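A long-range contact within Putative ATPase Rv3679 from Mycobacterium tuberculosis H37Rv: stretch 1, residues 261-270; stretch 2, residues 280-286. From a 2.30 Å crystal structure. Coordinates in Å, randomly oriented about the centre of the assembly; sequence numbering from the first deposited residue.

Stretch 1, residues 261-270: DADSVRAGLL
Stretch 2, residues 280-286: DFAGLLT

Two helices need not run parallel or antiparallel to pack; one way to bridge widely spaced backbones is a large side chain set into a hollow of the other helix. The contact between residues 261-270 and 280-286 of the putative ATPase Rv3679 illustrates this principle. Asp 261 is extended, with phi/psi of -66/122°, and occupies the N-cap position; a helix begins at Ala 262, runs through Leu 270 and continues beyond the stretch, with phi between -45° and -78° and psi between -24° and -48°. The cap is made by the Asp 261 side chain (chi1 t, chi2 65°), whose OD2 accepts a hydrogen bond from Ser 264 N at 2.9 Å. The first backbone turn is uneven: Val 265 N to Asp 261 O is a weak bond of 3.5 Å, whereas Arg 266 N lies 2.6 Å from Ala 262 O. From Ala 267 N to Asp 263 O (3.1 Å) onward the bonds are regular.

The second stretch is helical throughout, with phi between -61° and -85° and psi between -24° and -48°, part of a helix that extends beyond it at both ends. Leu 284 N bonds to Asp 280 O at 3.0 Å and Leu 285 N to Phe 281 O at 3.1 Å, while Thr 286, in the p rotamer, donates from OG1 to Gly 283 O at 3.1 Å. The N-to-C directions of the two helices differ by 114°, and their axes approach no closer than 11.6 Å. In register, the nearest CA pairs are Ala 262 CA with Leu 285 CA at 7.7 Å and Arg 266 CA with Phe 281 CA at 8.2 Å.

Across this wide separation, Phe 281 acts as a knob in a hole of the first helix. Its CA-to-CB bond points toward the first helix, and chi1 t with chi2 78° places the ring among Ala 262, Val 265, Arg 266 and Leu 269, residues spaced i, i+3, i+4 and i+7 along that helix. Ala 262 CB meets Phe 281 CE2 at 3.2 Å, a tight contact near the plane of the ring. Leu 269 (m, t) also lies at the ring edge, with CD1 3.7 Å from Phe 281 CE1, and Val 265 CG1 approaches Phe 281 CE1 obliquely at 3.9 Å.

Arg 266 covers one face of the same ring. Its CA-to-CB bond points sideways, but a chi1 of -133°, between wells, followed by chi2 t, chi3 m and chi4 -89°, brings the guanidinium back over the phenyl group. The result is an off-centre cation-pi interaction: Arg 266 CZ is 4.0 Å from the centroid of the Phe 281 ring and 30° off its normal.

Leucines extend the apolar packing. Leu 284 (t, p) brings CD2 to 4.0 Å from Leu 269 CD1 and 4.3 Å from Val 265 CG1. Leu 285 (m, t) places CD1 4.0 Å from Ala 262 CB and CD2 4.3 Å from Val 265 CG2. No hydrogen bond crosses between the stretches, and together they bury 304 Å², with Phe 281 the residue most covered.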

# COMPACT_ATOMS: atom_id res chain seq x y z
N ASP A 261 -7.78 38.33 -3.21
CA ASP A 261 -8.42 39.65 -3.07
C ASP A 261 -9.93 39.44 -3.20
O ASP A 261 -10.36 38.91 -4.25
CB ASP A 261 -7.89 40.64 -4.12
CG ASP A 261 -8.50 42.03 -4.01
OD1 ASP A 261 -8.27 42.69 -2.98
OD2 ASP A 261 -9.21 42.43 -4.95
N ALA A 262 -10.70 39.83 -2.18
CA ALA A 262 -12.16 39.67 -2.35
C ALA A 262 -12.72 40.75 -3.27
O ALA A 262 -13.59 40.42 -4.09
CB ALA A 262 -12.82 39.74 -1.00
N ASP A 263 -12.27 42.00 -3.15
CA ASP A 263 -12.84 43.01 -4.04
C ASP A 263 -12.95 42.54 -5.49
O ASP A 263 -14.01 42.72 -6.10
CB ASP A 263 -12.08 44.35 -3.92
CG ASP A 263 -12.31 45.13 -2.63
OD1 ASP A 263 -13.46 45.12 -2.12
OD2 ASP A 263 -11.35 45.76 -2.14
N SER A 264 -11.88 41.91 -6.04
CA SER A 264 -11.86 41.38 -7.41
C SER A 264 -12.85 40.20 -7.56
O SER A 264 -13.53 40.10 -8.58
CB SER A 264 -10.45 40.94 -7.80
OG SER A 264 -10.38 40.50 -9.14
N VAL A 265 -12.93 39.32 -6.52
CA VAL A 265 -13.83 38.16 -6.47
C VAL A 265 -15.30 38.62 -6.42
O VAL A 265 -16.11 38.13 -7.22
CB VAL A 265 -13.48 37.16 -5.32
CG1 VAL A 265 -14.41 35.96 -5.31
CG2 VAL A 265 -12.03 36.70 -5.41
N ARG A 266 -15.63 39.58 -5.53
CA ARG A 266 -16.97 40.17 -5.37
C ARG A 266 -17.44 40.85 -6.67
O ARG A 266 -18.62 40.74 -7.02
CB ARG A 266 -16.99 41.18 -4.21
CG ARG A 266 -18.18 41.01 -3.27
CD ARG A 266 -18.30 42.13 -2.25
NE ARG A 266 -17.26 42.09 -1.23
CZ ARG A 266 -17.34 41.42 -0.09
NH1 ARG A 266 -18.42 40.70 0.20
NH2 ARG A 266 -16.33 41.44 0.78
N ALA A 267 -16.51 41.53 -7.39
CA ALA A 267 -16.76 42.21 -8.66
C ALA A 267 -17.09 41.22 -9.77
O ALA A 267 -18.08 41.41 -10.47
CB ALA A 267 -15.55 43.05 -9.05
N GLY A 268 -16.29 40.16 -9.89
CA GLY A 268 -16.48 39.10 -10.87
C GLY A 268 -17.72 38.27 -10.62
O GLY A 268 -18.25 37.65 -11.55
N LEU A 269 -18.20 38.24 -9.36
CA LEU A 269 -19.41 37.53 -8.96
C LEU A 269 -20.64 38.36 -9.38
O LEU A 269 -21.61 37.78 -9.86
CB LEU A 269 -19.44 37.24 -7.45
CG LEU A 269 -18.69 35.99 -6.97
CD1 LEU A 269 -18.27 36.13 -5.52
CD2 LEU A 269 -19.53 34.74 -7.13
N LEU A 270 -20.57 39.71 -9.23
CA LEU A 270 -21.63 40.64 -9.63
C LEU A 270 -21.85 40.63 -11.14
O LEU A 270 -22.99 40.77 -11.60
CB LEU A 270 -21.31 42.08 -9.16
CG LEU A 270 -21.64 42.43 -7.71
CD1 LEU A 270 -20.91 43.69 -7.29
CD2 LEU A 270 -23.14 42.64 -7.52
N ASP A 280 -21.22 33.02 3.37
CA ASP A 280 -21.01 32.22 2.16
C ASP A 280 -19.84 32.75 1.34
O ASP A 280 -19.11 31.96 0.75
CB ASP A 280 -22.29 32.16 1.32
CG ASP A 280 -23.39 31.30 1.92
OD1 ASP A 280 -23.10 30.12 2.26
OD2 ASP A 280 -24.53 31.79 2.05
N PHE A 281 -19.65 34.09 1.32
CA PHE A 281 -18.55 34.73 0.60
C PHE A 281 -17.22 34.41 1.29
O PHE A 281 -16.27 34.03 0.61
CB PHE A 281 -18.76 36.25 0.44
CG PHE A 281 -17.67 36.93 -0.35
CD1 PHE A 281 -17.63 36.84 -1.74
CD2 PHE A 281 -16.67 37.66 0.29
CE1 PHE A 281 -16.61 37.46 -2.47
CE2 PHE A 281 -15.65 38.28 -0.44
CZ PHE A 281 -15.62 38.17 -1.82
N ALA A 282 -17.18 34.52 2.65
CA ALA A 282 -16.00 34.19 3.45
C ALA A 282 -15.64 32.70 3.29
O ALA A 282 -14.46 32.37 3.14
CB ALA A 282 -16.25 34.49 4.92
N GLY A 283 -16.67 31.84 3.28
CA GLY A 283 -16.55 30.40 3.11
C GLY A 283 -15.99 29.99 1.77
O GLY A 283 -15.17 29.07 1.69
N LEU A 284 -16.41 30.71 0.70
CA LEU A 284 -15.96 30.53 -0.68
C LEU A 284 -14.46 30.89 -0.79
O LEU A 284 -13.72 30.22 -1.51
CB LEU A 284 -16.83 31.39 -1.63
CG LEU A 284 -16.37 31.57 -3.08
CD1 LEU A 284 -16.77 30.40 -3.94
CD2 LEU A 284 -16.93 32.86 -3.65
N LEU A 285 -14.02 31.94 -0.06
CA LEU A 285 -12.62 32.39 -0.04
C LEU A 285 -11.69 31.35 0.62
O LEU A 285 -10.66 31.02 0.03
CB LEU A 285 -12.47 33.76 0.64
CG LEU A 285 -13.04 34.99 -0.08
CD1 LEU A 285 -12.96 36.21 0.80
CD2 LEU A 285 -12.30 35.29 -1.38
N THR A 286 -12.07 30.80 1.81
CA THR A 286 -11.27 29.78 2.52
C THR A 286 -11.21 28.46 1.75
O THR A 286 -10.26 27.71 1.92
CB THR A 286 -11.72 29.59 3.99
OG1 THR A 286 -13.06 29.11 4.02
CG2 THR A 286 -11.57 30.85 4.84